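Local coordinates for protein valine-pyruvate aminotransferase (Salmonella typhimurium, PDB 3G7Q) that probably transfers the amino group of valine to pyruvate with the help of pyridoxal 5'-phosphate, giving alanine and 3-methyl-2-oxobutanoate, at residues 39-44 and 248-253; 134-139 and 191-196; 163-168 and 334-339; 339-344 and 389-394. All coordinates share one frame; numbering follows the deposited sequence.

Contact 1. Residues 39-44 and 248-253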
loop_
_atom_site.group_PDB
_atom_site.type_symbol
_atom_site.label_atom_id
_atom_site.label_comp_id
_atom_site.label_asym_id
_atom_site.label_seq_id
_atom_site.Cartn_x
_atom_site.Cartn_y
_atom_site.Cartn_z
ATOM N N GLY A 39 10.443 5.854 -14.566
ATOM C CA GLY A 39 9.110 6.275 -14.891
ATOM C C GLY A 39 8.647 7.441 -14.053
ATOM O O GLY A 39 7.442 7.656 -13.909
ATOM N N ASN A 40 9.575 8.218 -13.518
ATOM C CA ASN A 40 9.148 9.375 -12.741
ATOM C C ASN A 40 8.827 10.605 -13.567
ATOM O O ASN A 40 9.473 10.886 -14.576
ATOM C CB ASN A 40 10.191 9.702 -11.711
ATOM C CG ASN A 40 10.303 8.608 -10.653
ATOM O OD1 ASN A 40 9.299 7.966 -10.274
ATOM N ND2 ASN A 40 11.501 8.404 -10.175
ATOM N N PRO A 41 7.844 11.382 -13.110
ATOM C CA PRO A 41 7.504 12.587 -13.824
ATOM C C PRO A 41 8.546 13.685 -13.625
ATOM O O PRO A 41 9.507 13.552 -12.835
ATOM C CB PRO A 41 6.149 12.993 -13.204
ATOM C CG PRO A 41 6.171 12.421 -11.848
ATOM C CD PRO A 41 6.987 11.158 -11.929
ATOM N N ALA A 42 8.350 14.762 -14.349
ATOM C CA ALA A 42 9.214 15.915 -14.261
ATOM C C ALA A 42 8.942 16.746 -13.028
ATOM O O ALA A 42 7.910 16.600 -12.384
ATOM C CB ALA A 42 9.001 16.779 -15.522
ATOM N N HIS A 43 9.908 17.586 -12.665
ATOM C CA HIS A 43 9.711 18.590 -11.627
ATOM C C HIS A 43 9.472 19.913 -12.344
ATOM O O HIS A 43 10.414 20.618 -12.682
ATOM C CB HIS A 43 10.916 18.692 -10.713
ATOM C CG HIS A 43 11.181 17.434 -9.972
ATOM N ND1 HIS A 43 10.474 17.085 -8.843
ATOM C CD2 HIS A 43 12.048 16.425 -10.211
ATOM C CE1 HIS A 43 10.916 15.919 -8.405
ATOM N NE2 HIS A 43 11.869 15.497 -9.216
ATOM N N ILE A 44 8.206 20.249 -12.560
ATOM C CA ILE A 44 7.852 21.439 -13.302
ATOM C C ILE A 44 7.913 22.585 -12.335
ATOM O O ILE A 44 7.203 22.571 -11.305
ATOM C CB ILE A 44 6.458 21.312 -13.958
ATOM C CG1 ILE A 44 6.421 20.086 -14.885
ATOM C CG2 ILE A 44 6.086 22.617 -14.655
ATOM C CD1 ILE A 44 5.034 19.782 -15.528
ATOM N N LEU A 248 -2.712 9.997 -8.690
ATOM C CA LEU A 248 -2.218 11.337 -8.405
ATOM C C LEU A 248 -0.731 11.505 -8.735
ATOM O O LEU A 248 -0.268 12.611 -8.930
ATOM C CB LEU A 248 -2.428 11.584 -6.916
ATOM C CG LEU A 248 -2.277 12.957 -6.308
ATOM C CD1 LEU A 248 -3.097 14.013 -7.026
ATOM C CD2 LEU A 248 -2.711 12.822 -4.823
ATOM N N SER A 249 0.012 10.417 -8.853
ATOM C CA SER A 249 1.474 10.518 -8.951
ATOM C C SER A 249 2.003 11.290 -10.147
ATOM O O SER A 249 2.933 12.097 -10.004
ATOM C CB SER A 249 2.119 9.128 -8.920
ATOM O OG SER A 249 1.893 8.444 -10.117
ATOM N N LYS A 250 1.377 11.124 -11.309
ATOM C CA LYS A 250 1.876 11.788 -12.518
ATOM C C LYS A 250 1.506 13.282 -12.571
ATOM O O LYS A 250 1.897 13.995 -13.504
ATOM C CB LYS A 250 1.508 10.997 -13.768
ATOM C CG LYS A 250 1.822 9.482 -13.665
ATOM C CD LYS A 250 3.301 9.153 -13.387
ATOM C CE LYS A 250 3.481 7.658 -13.137
ATOM N NZ LYS A 250 4.899 7.343 -12.899
ATOM N N LEU A 251 0.766 13.748 -11.560
ATOM C CA LEU A 251 0.512 15.163 -11.375
ATOM C C LEU A 251 1.775 15.843 -10.830
ATOM O O LEU A 251 1.836 17.067 -10.752
ATOM C CB LEU A 251 -0.624 15.382 -10.365
ATOM C CG LEU A 251 -1.257 16.777 -10.319
ATOM C CD1 LEU A 251 -2.137 16.961 -11.527
ATOM C CD2 LEU A 251 -2.070 16.981 -9.047
ATOM N N GLY A 252 2.774 15.045 -10.435
ATOM C CA GLY A 252 4.016 15.552 -9.848
ATOM C C GLY A 252 4.081 15.281 -8.347
ATOM O O GLY A 252 4.798 15.974 -7.621
ATOM N N LEU A 253 3.347 14.270 -7.893
ATOM C CA LEU A 253 3.302 13.881 -6.491
ATOM C C LEU A 253 3.654 12.398 -6.352
ATOM O O LEU A 253 2.903 11.637 -5.744
ATOM C CB LEU A 253 1.918 14.173 -5.910
ATOM C CG LEU A 253 1.500 15.649 -5.878
ATOM C CD1 LEU A 253 0.029 15.825 -5.497
ATOM C CD2 LEU A 253 2.433 16.463 -4.912
#

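Contact 2. Residues 134-139 and 191-196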
loop_
_atom_site.group_PDB
_atom_site.type_symbol
_atom_site.label_atom_id
_atom_site.label_comp_id
_atom_site.label_asym_id
_atom_site.label_seq_id
_atom_site.Cartn_x
_atom_site.Cartn_y
_atom_site.Cartn_z
ATOM N N LEU A 134 -3.586 -4.868 -27.003
ATOM C CA LEU A 134 -2.642 -4.016 -27.694
ATOM C C LEU A 134 -1.321 -3.974 -26.892
ATOM O O LEU A 134 -1.028 -3.014 -26.211
ATOM C CB LEU A 134 -3.240 -2.628 -27.955
ATOM C CG LEU A 134 -2.569 -1.594 -28.910
ATOM C CD1 LEU A 134 -2.138 -2.177 -30.185
ATOM C CD2 LEU A 134 -3.526 -0.471 -29.187
ATOM N N ALA A 135 -0.526 -5.010 -27.048
ATOM C CA ALA A 135 0.824 -5.001 -26.483
ATOM C C ALA A 135 1.676 -4.072 -27.353
ATOM O O ALA A 135 1.405 -3.949 -28.538
ATOM C CB ALA A 135 1.387 -6.398 -26.468
ATOM N N PRO A 136 2.730 -3.443 -26.797
ATOM C CA PRO A 136 3.248 -3.545 -25.439
ATOM C C PRO A 136 2.512 -2.697 -24.397
ATOM O O PRO A 136 1.984 -1.621 -24.703
ATOM C CB PRO A 136 4.693 -3.053 -25.584
ATOM C CG PRO A 136 4.612 -2.077 -26.671
ATOM C CD PRO A 136 3.544 -2.526 -27.611
ATOM N N GLU A 137 2.498 -3.213 -23.177
ATOM C CA GLU A 137 1.885 -2.587 -22.021
ATOM C C GLU A 137 2.882 -2.645 -20.883
ATOM O O GLU A 137 3.737 -3.528 -20.846
ATOM C CB GLU A 137 0.616 -3.342 -21.614
ATOM C CG GLU A 137 -0.613 -3.035 -22.446
ATOM C CD GLU A 137 -1.199 -1.645 -22.170
ATOM O OE1 GLU A 137 -0.707 -0.947 -21.262
ATOM O OE2 GLU A 137 -2.144 -1.251 -22.877
ATOM N N TYR A 138 2.797 -1.691 -19.972
ATOM C CA TYR A 138 3.659 -1.671 -18.803
ATOM C C TYR A 138 3.236 -2.638 -17.694
ATOM O O TYR A 138 4.078 -3.328 -17.134
ATOM C CB TYR A 138 3.737 -0.252 -18.234
ATOM C CG TYR A 138 4.325 -0.213 -16.846
ATOM C CD1 TYR A 138 5.683 -0.392 -16.655
ATOM C CD2 TYR A 138 3.524 -0.013 -15.729
ATOM C CE1 TYR A 138 6.246 -0.374 -15.387
ATOM C CE2 TYR A 138 4.076 -0.001 -14.443
ATOM C CZ TYR A 138 5.442 -0.181 -14.285
ATOM O OH TYR A 138 6.036 -0.185 -13.032
ATOM N N ILE A 139 1.963 -2.713 -17.353
ATOM C CA ILE A 139 1.611 -3.597 -16.206
ATOM C C ILE A 139 2.116 -5.053 -16.383
ATOM O O ILE A 139 2.536 -5.707 -15.406
ATOM C CB ILE A 139 0.093 -3.526 -15.835
ATOM C CG1 ILE A 139 -0.144 -4.210 -14.473
ATOM C CG2 ILE A 139 -0.777 -4.094 -16.949
ATOM C CD1 ILE A 139 0.667 -3.589 -13.308
ATOM N N ASN A 191 2.057 3.559 -21.258
ATOM C CA ASN A 191 3.451 3.306 -20.900
ATOM C C ASN A 191 3.616 1.875 -21.480
ATOM O O ASN A 191 2.952 0.943 -21.027
ATOM C CB ASN A 191 3.617 3.364 -19.385
ATOM C CG ASN A 191 4.980 2.879 -18.892
ATOM O OD1 ASN A 191 5.827 2.370 -19.664
ATOM N ND2 ASN A 191 5.190 2.982 -17.555
ATOM N N PRO A 192 4.621 1.628 -22.347
ATOM C CA PRO A 192 5.820 2.397 -22.711
ATOM C C PRO A 192 5.896 3.163 -24.018
ATOM O O PRO A 192 6.914 3.794 -24.276
ATOM C CB PRO A 192 6.857 1.258 -22.801
ATOM C CG PRO A 192 6.092 0.181 -23.523
ATOM C CD PRO A 192 4.675 0.273 -22.944
ATOM N N THR A 193 4.841 3.140 -24.803
ATOM C CA THR A 193 4.866 3.687 -26.170
ATOM C C THR A 193 4.418 5.101 -26.377
ATOM O O THR A 193 4.752 5.726 -27.383
ATOM C CB THR A 193 3.938 2.819 -27.037
ATOM O OG1 THR A 193 2.641 2.766 -26.432
ATOM C CG2 THR A 193 4.473 1.376 -27.157
ATOM N N GLY A 194 3.629 5.610 -25.440
ATOM C CA GLY A 194 2.952 6.872 -25.615
ATOM C C GLY A 194 1.747 6.707 -26.553
ATOM O O GLY A 194 1.153 7.712 -27.005
ATOM N N ASN A 195 1.378 5.472 -26.886
ATOM C CA ASN A 195 0.257 5.261 -27.771
ATOM C C ASN A 195 -1.072 5.673 -27.143
ATOM O O ASN A 195 -1.277 5.491 -25.944
ATOM C CB ASN A 195 0.135 3.796 -28.138
ATOM C CG ASN A 195 -0.888 3.557 -29.245
ATOM O OD1 ASN A 195 -0.880 4.256 -30.270
ATOM N ND2 ASN A 195 -1.785 2.579 -29.034
ATOM N N VAL A 196 -1.963 6.173 -27.984
ATOM C CA VAL A 196 -3.331 6.457 -27.578
ATOM C C VAL A 196 -4.250 5.616 -28.463
ATOM O O VAL A 196 -4.445 5.907 -29.655
ATOM C CB VAL A 196 -3.658 7.964 -27.621
ATOM C CG1 VAL A 196 -5.177 8.199 -27.495
ATOM C CG2 VAL A 196 -2.900 8.676 -26.505
HETATM O O HOH W 1 1.380 0.386 -26.854
#

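Contact 3. Residues 163-168 and 334-339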
loop_
_atom_site.group_PDB
_atom_site.type_symbol
_atom_site.label_atom_id
_atom_site.label_comp_id
_atom_site.label_asym_id
_atom_site.label_seq_id
_atom_site.Cartn_x
_atom_site.Cartn_y
_atom_site.Cartn_z
ATOM N N GLU A 163 7.919 11.263 -40.677
ATOM C CA GLU A 163 9.023 11.591 -39.786
ATOM C C GLU A 163 9.575 10.383 -39.037
ATOM O O GLU A 163 10.055 10.508 -37.922
ATOM C CB GLU A 163 8.676 12.747 -38.843
ATOM C CG GLU A 163 8.222 13.994 -39.646
ATOM C CD GLU A 163 8.209 15.290 -38.868
ATOM O OE1 GLU A 163 8.747 15.345 -37.741
ATOM O OE2 GLU A 163 7.656 16.294 -39.412
ATOM N N GLY A 164 9.552 9.224 -39.674
ATOM C CA GLY A 164 10.146 8.045 -39.078
ATOM C C GLY A 164 9.470 7.649 -37.783
ATOM O O GLY A 164 10.114 7.230 -36.808
ATOM N N GLN A 165 8.157 7.798 -37.785
ATOM C CA GLN A 165 7.356 7.421 -36.624
ATOM C C GLN A 165 6.492 6.211 -36.970
ATOM O O GLN A 165 6.484 5.738 -38.112
ATOM C CB GLN A 165 6.546 8.615 -36.101
ATOM C CG GLN A 165 7.456 9.685 -35.526
ATOM C CD GLN A 165 6.766 10.891 -34.958
ATOM O OE1 GLN A 165 5.535 10.960 -34.849
ATOM N NE2 GLN A 165 7.580 11.875 -34.582
ATOM N N PHE A 166 5.772 5.704 -35.974
ATOM C CA PHE A 166 4.886 4.570 -36.211
ATOM C C PHE A 166 3.863 4.505 -35.104
ATOM O O PHE A 166 4.017 5.164 -34.066
ATOM C CB PHE A 166 5.652 3.253 -36.352
ATOM C CG PHE A 166 6.316 2.766 -35.095
ATOM C CD1 PHE A 166 7.499 3.327 -34.661
ATOM C CD2 PHE A 166 5.784 1.709 -34.373
ATOM C CE1 PHE A 166 8.137 2.859 -33.551
ATOM C CE2 PHE A 166 6.441 1.242 -33.226
ATOM C CZ PHE A 166 7.596 1.827 -32.820
ATOM N N LYS A 167 2.835 3.685 -35.317
ATOM C CA LYS A 167 1.774 3.541 -34.341
ATOM C C LYS A 167 1.269 2.088 -34.325
ATOM O O LYS A 167 1.028 1.492 -35.379
ATOM C CB LYS A 167 0.611 4.475 -34.694
ATOM C CG LYS A 167 -0.562 4.400 -33.739
ATOM C CD LYS A 167 -1.617 5.475 -34.002
ATOM C CE LYS A 167 -2.913 5.231 -33.197
ATOM N NZ LYS A 167 -2.762 5.372 -31.709
ATOM N N TYR A 168 1.159 1.532 -33.136
ATOM C CA TYR A 168 0.615 0.198 -32.971
ATOM C C TYR A 168 -0.900 0.274 -33.028
ATOM O O TYR A 168 -1.510 1.243 -32.552
ATOM C CB TYR A 168 1.014 -0.400 -31.646
ATOM C CG TYR A 168 2.492 -0.716 -31.479
ATOM C CD1 TYR A 168 3.141 -1.591 -32.342
ATOM C CD2 TYR A 168 3.195 -0.210 -30.425
ATOM C CE1 TYR A 168 4.500 -1.923 -32.172
ATOM C CE2 TYR A 168 4.533 -0.523 -30.228
ATOM C CZ TYR A 168 5.184 -1.382 -31.117
ATOM O OH TYR A 168 6.509 -1.679 -30.937
ATOM N N HIS A 334 7.870 5.678 -31.799
ATOM C CA HIS A 334 6.410 5.549 -31.747
ATOM C C HIS A 334 5.840 6.958 -31.638
ATOM O O HIS A 334 6.378 7.800 -30.910
ATOM C CB HIS A 334 5.924 4.724 -30.561
ATOM C CG HIS A 334 4.487 4.318 -30.674
ATOM N ND1 HIS A 334 3.447 5.198 -30.456
ATOM C CD2 HIS A 334 3.915 3.135 -31.025
ATOM C CE1 HIS A 334 2.294 4.568 -30.648
ATOM N NE2 HIS A 334 2.545 3.323 -31.011
ATOM N N LYS A 335 4.783 7.243 -32.385
ATOM C CA LYS A 335 4.138 8.567 -32.278
ATOM C C LYS A 335 3.854 8.886 -30.809
ATOM O O LYS A 335 3.235 8.121 -30.115
ATOM C CB LYS A 335 2.857 8.603 -33.097
ATOM C CG LYS A 335 2.254 9.998 -33.083
ATOM C CD LYS A 335 0.984 10.019 -33.881
ATOM C CE LYS A 335 0.531 11.475 -34.021
ATOM N NZ LYS A 335 -0.688 11.529 -34.861
ATOM N N PRO A 336 4.385 10.004 -30.303
ATOM C CA PRO A 336 4.224 10.303 -28.889
ATOM C C PRO A 336 2.871 10.963 -28.632
ATOM O O PRO A 336 2.744 12.178 -28.691
ATOM C CB PRO A 336 5.401 11.259 -28.616
ATOM C CG PRO A 336 5.617 11.911 -29.795
ATOM C CD PRO A 336 5.253 10.993 -30.962
ATOM N N GLU A 337 1.861 10.149 -28.364
ATOM C CA GLU A 337 0.490 10.678 -28.193
ATOM C C GLU A 337 0.140 11.040 -26.748
ATOM O O GLU A 337 -0.883 11.704 -26.502
ATOM C CB GLU A 337 -0.526 9.699 -28.806
ATOM C CG GLU A 337 -0.345 9.518 -30.308
ATOM C CD GLU A 337 -1.386 8.642 -30.914
ATOM O OE1 GLU A 337 -1.479 7.465 -30.545
ATOM O OE2 GLU A 337 -2.133 9.141 -31.778
ATOM N N GLY A 338 1.000 10.685 -25.802
ATOM C CA GLY A 338 0.825 11.012 -24.417
ATOM C C GLY A 338 1.867 10.314 -23.589
ATOM O O GLY A 338 2.762 9.634 -24.123
ATOM N N ALA A 339 1.740 10.461 -22.274
ATOM C CA ALA A 339 2.665 9.940 -21.309
ATOM C C ALA A 339 4.073 10.587 -21.436
ATOM O O ALA A 339 4.244 11.616 -22.115
ATOM C CB ALA A 339 2.721 8.363 -21.291
HETATM O O HOH W 2 -4.546 8.031 -31.586
#

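Contact 4. Residues 339-344 and 389-394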
loop_
_atom_site.group_PDB
_atom_site.type_symbol
_atom_site.label_atom_id
_atom_site.label_comp_id
_atom_site.label_asym_id
_atom_site.label_seq_id
_atom_site.Cartn_x
_atom_site.Cartn_y
_atom_site.Cartn_z
ATOM N N ALA A 339 1.740 10.461 -22.274
ATOM C CA ALA A 339 2.665 9.940 -21.309
ATOM C C ALA A 339 4.073 10.587 -21.436
ATOM O O ALA A 339 4.244 11.616 -22.115
ATOM C CB ALA A 339 2.721 8.363 -21.291
ATOM N N ILE A 340 5.022 9.995 -20.742
ATOM C CA ILE A 340 6.331 10.633 -20.505
ATOM C C ILE A 340 7.521 9.868 -21.092
ATOM O O ILE A 340 8.684 10.102 -20.701
ATOM C CB ILE A 340 6.535 10.843 -18.959
ATOM C CG1 ILE A 340 6.587 9.507 -18.182
ATOM C CG2 ILE A 340 5.437 11.815 -18.404
ATOM C CD1 ILE A 340 6.974 9.643 -16.662
ATOM N N PHE A 341 7.211 8.969 -22.023
ATOM C CA PHE A 341 8.212 8.107 -22.629
ATOM C C PHE A 341 8.311 8.258 -24.139
ATOM O O PHE A 341 7.382 8.695 -24.787
ATOM C CB PHE A 341 7.846 6.637 -22.383
ATOM C CG PHE A 341 7.578 6.320 -20.937
ATOM C CD1 PHE A 341 8.625 6.148 -20.040
ATOM C CD2 PHE A 341 6.284 6.262 -20.469
ATOM C CE1 PHE A 341 8.371 5.898 -18.693
ATOM C CE2 PHE A 341 6.027 6.010 -19.097
ATOM C CZ PHE A 341 7.049 5.834 -18.233
ATOM N N LEU A 342 9.465 7.868 -24.660
ATOM C CA LEU A 342 9.629 7.638 -26.074
ATOM C C LEU A 342 9.989 6.149 -26.237
ATOM O O LEU A 342 10.814 5.580 -25.496
ATOM C CB LEU A 342 10.669 8.544 -26.716
ATOM C CG LEU A 342 10.287 10.013 -26.833
ATOM C CD1 LEU A 342 11.506 10.831 -27.350
ATOM C CD2 LEU A 342 9.064 10.208 -27.742
ATOM N N TRP A 343 9.327 5.531 -27.193
ATOM C CA TRP A 343 9.547 4.121 -27.536
ATOM C C TRP A 343 10.278 4.113 -28.857
ATOM O O TRP A 343 9.736 4.557 -29.908
ATOM C CB TRP A 343 8.215 3.416 -27.617
ATOM C CG TRP A 343 8.196 1.966 -27.984
ATOM C CD1 TRP A 343 7.812 1.423 -29.160
ATOM C CD2 TRP A 343 8.465 0.863 -27.101
ATOM N NE1 TRP A 343 7.854 0.067 -29.085
ATOM C CE2 TRP A 343 8.247 -0.309 -27.834
ATOM C CE3 TRP A 343 8.893 0.763 -25.774
ATOM C CZ2 TRP A 343 8.426 -1.585 -27.289
ATOM C CZ3 TRP A 343 9.056 -0.501 -25.218
ATOM C CH2 TRP A 343 8.824 -1.654 -25.980
ATOM N N LEU A 344 11.502 3.584 -28.797
ATOM C CA LEU A 344 12.413 3.580 -29.930
ATOM C C LEU A 344 12.497 2.197 -30.541
ATOM O O LEU A 344 12.788 1.230 -29.835
ATOM C CB LEU A 344 13.806 4.011 -29.486
ATOM C CG LEU A 344 13.864 5.318 -28.651
ATOM C CD1 LEU A 344 15.316 5.646 -28.237
ATOM C CD2 LEU A 344 13.170 6.484 -29.361
ATOM N N ARG A 389 12.668 1.495 -24.329
ATOM C CA ARG A 389 11.929 2.625 -23.786
ATOM C C ARG A 389 12.885 3.608 -23.108
ATOM O O ARG A 389 13.781 3.197 -22.357
ATOM C CB ARG A 389 10.943 2.165 -22.725
ATOM C CG ARG A 389 9.970 3.250 -22.265
ATOM C CD ARG A 389 9.219 2.836 -20.971
ATOM N NE ARG A 389 10.035 2.985 -19.758
ATOM C CZ ARG A 389 9.651 2.599 -18.535
ATOM N NH1 ARG A 389 8.463 2.037 -18.342
ATOM N NH2 ARG A 389 10.462 2.765 -17.495
HETATM N N MSE A 390 12.666 4.891 -23.338
HETATM C CA MSE A 390 13.359 5.952 -22.616
HETATM C C MSE A 390 12.339 6.934 -22.043
HETATM O O MSE A 390 11.201 7.031 -22.532
HETATM C CB MSE A 390 14.345 6.702 -23.507
HETATM C CG MSE A 390 13.745 7.365 -24.707
HETATM SE SE MSE A 390 15.105 8.605 -25.492
HETATM C CE MSE A 390 14.918 10.074 -24.304
ATOM N N ASN A 391 12.769 7.676 -21.023
ATOM C CA ASN A 391 11.974 8.719 -20.364
ATOM C C ASN A 391 12.499 10.041 -20.908
ATOM O O ASN A 391 13.710 10.266 -20.864
ATOM C CB ASN A 391 12.141 8.602 -18.850
ATOM C CG ASN A 391 11.296 9.593 -18.083
ATOM O OD1 ASN A 391 11.209 10.762 -18.456
ATOM N ND2 ASN A 391 10.698 9.132 -16.963
ATOM N N TYR A 392 11.629 10.882 -21.476
ATOM C CA TYR A 392 12.088 12.166 -22.097
ATOM C C TYR A 392 12.102 13.376 -21.151
ATOM O O TYR A 392 12.382 14.502 -21.589
ATOM C CB TYR A 392 11.265 12.490 -23.357
ATOM C CG TYR A 392 9.793 12.793 -23.148
ATOM C CD1 TYR A 392 9.377 14.055 -22.723
ATOM C CD2 TYR A 392 8.827 11.839 -23.415
ATOM C CE1 TYR A 392 8.046 14.342 -22.517
ATOM C CE2 TYR A 392 7.484 12.132 -23.265
ATOM C CZ TYR A 392 7.101 13.374 -22.793
ATOM O OH TYR A 392 5.765 13.657 -22.606
ATOM N N VAL A 393 11.827 13.145 -19.885
ATOM C CA VAL A 393 11.782 14.198 -18.857
ATOM C C VAL A 393 13.120 14.764 -18.357
ATOM O O VAL A 393 13.176 15.952 -18.032
ATOM C CB VAL A 393 11.020 13.680 -17.596
ATOM C CG1 VAL A 393 11.299 14.545 -16.385
ATOM C CG2 VAL A 393 9.563 13.563 -17.888
ATOM N N PRO A 394 14.181 13.941 -18.250
ATOM C CA PRO A 394 15.446 14.505 -17.732
ATOM C C PRO A 394 15.961 15.727 -18.509
ATOM O O PRO A 394 15.562 15.978 -19.641
ATOM C CB PRO A 394 16.419 13.335 -17.853
ATOM C CG PRO A 394 15.554 12.154 -17.752
ATOM C CD PRO A 394 14.328 12.517 -18.540
#

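Contact 1. Residues 39-44 and 248-253
Two irregular backbones come closest at P41 and K250, their CA atoms 5.8 Å apart, with 39-44 running as an open loop and 249-251 turning as one short 3-10 segment. The one hydrogen bond between them comes from the lysine. K250 leaves the backbone with CG anti to its carbonyl carbon (chi1 -48°), bends again at chi2, and then runs straight to its tip, so that NZ arrives at G39 O at 2.8 Å. NZ approaches in the carbonyl plane, with a C=O...N angle of 158°. Y222 and P227 also pack on the lysine chain. The S-L-S-K sequence leading into this turn resembles the lysine site of class I aminotransferases, and K250 probably corresponds to the lysine that forms the internal aldimine with pyridoxal phosphate; it is therefore probably the catalytic lysine. P41 faces the turn with its ring, and CG rests 3.7 Å from S249 O. That oxygen already takes two backbone donors of its own segment, G252 N and L253 N, so the proline carbon simply lies against an occupied carbonyl. Further along, the same P41 CG comes within 4.3 Å of G252 CA. G252 has a positive phi of 107°, a backbone shape that favours glycine. Y311 of helix 299-325 packs on P41 and bonds to A42 N, while N40 touches Y71 of the second subunit.

Contact 2. Residues 134-139 and 191-196
N191 and Y138 both place CG anti to the backbone N (chi1 170° and 166°), and this sets N191 ND2 over one face of the tyrosine ring, toward its rim, with the amide and ring planes only 16° apart. The asparagine opens the N-P-T-G sequence typical of class I aminotransferases, in which it normally lies beside the cofactor ring; Y138 probably corresponds to the aromatic residue that stacks on that ring in relatives, so both probably line the cofactor site. N191 ND2 is 3.4 Å from Y138 CG. The other end of the amide, OD1, is held by R389 NH1. Cis peptides precede both P136 and P192, and the two rings pack obliquely, P136 CB to P192 CG at 4.1 Å. P136 CG also presses tightly on T193 CG2, 3.5 Å away. T193 keeps OG1 between its backbone N and carbonyl carbon, where it accepts N195 N at 3.0 Å and closes an ST turn. At the far end L134 CD2 meets N195 ND2 at about a right angle, while N195 OD1 is bound by K167 NZ. A water ties the two loops together, donating to P136 O at 3.0 Å and lying 2.7 Å from T193 OG1.

Contact 3. Residues 163-168 and 334-339
H334 stands with its imidazole edge toward the face of F166, the ring planes 68° apart and the centroids separated by 5.2 Å. F166 has CG in the crowded position between its backbone N and carbonyl carbon (chi1 68°), which turns the phenyl under the histidine backbone: H334 CA sits over its face, 4.0 Å from the centroid. Y168 meets the imidazole obliquely and completes an aromatic cluster. F166 O lies above the middle of the imidazole while accepting K335 N at 2.8 Å in a nearly straight bond. The imidazole is pinned at both nitrogens. Y168 N donates to NE2 of H334 at 3.1 Å, and H334 ND1 donates to K335 O at 3.0 Å, a pattern consistent with a neutral ring protonated on ND1. K167 stretches out and bends only at its last torsion, bringing NZ to the syn side of E337 OE1 at 2.7 Å. In this buried salt bridge V196 O and N195 are the lysine's other partners; a water 3.2 Å from K167 NZ donates to E337 OE2, and V196 N donates to E337 OE1. F166 and H334 form the parallel bridge that joins strands 165-169 and 332-334 in the mixed six-stranded sheet of this fold-type I aminotransferase.

Contact 4. Residues 339-344 and 389-394
F341 sets CE1 over the middle of the R389 guanidinium, 3.5 Å from R389 CZ, the planes 24° apart. The arginine starts with CG anti to its backbone N and bends at chi3 (78°), which brings the guanidinium alongside CD1 and CE1 of F341; its CB meets the edge of the W343 indole. Beneath them, antiparallel strands 341-344 and 389-391 set the spacing. L342 and M390, a selenomethionine here, make the hydrogen-bonded pair, L342 N to M390 O and M390 N to L342 O, both at 2.9 Å. On their face of the sheet L342 CB packs on M390 CG and L344 CD1 touches M390 SE. Beyond the strand, Y392 N donates to I340 O at 3.1 Å, and Y392 OH reaches back to A339 O at 2.6 Å. N391 OD1 accepts V393 N in an Asx turn, while N391 ND2 binds G38 O and N40 O. Farther out, N191 and G37 O orient the two terminal nitrogens of the arginine. With one guanidinium face covered at F341 CE1, this is consistent with a preset carboxylate-binding group; R389 probably corresponds to the class I arginine that binds the substrate's alpha-carboxylate.

Overall arrangement
Contacts 2, 3 and 4 cluster, their centres 11 to 12 Å apart, whereas contact 1 lies 13 Å from contact 4, 18 Å from contact 2 and 21 Å from contact 3. Contacts 3 and 4 share A339, and strand 332-334 of contact 3 pairs with strand 341-345 of contact 4 in the six-stranded sheet. Contact 2 joins loops that follow strands 129-132 and 181-187 of the seven-stranded sheet, and contact 1 sets the loop after strand 242-247 of that sheet against the N-terminal loop. Along the chain, contact 3 crosses both contacts 1 and 2, while contact 4 follows contacts 1, 2 and 3. These loops and strands bring K250, N191, Y138 and R389, probable active-site residues, into one region of the fold.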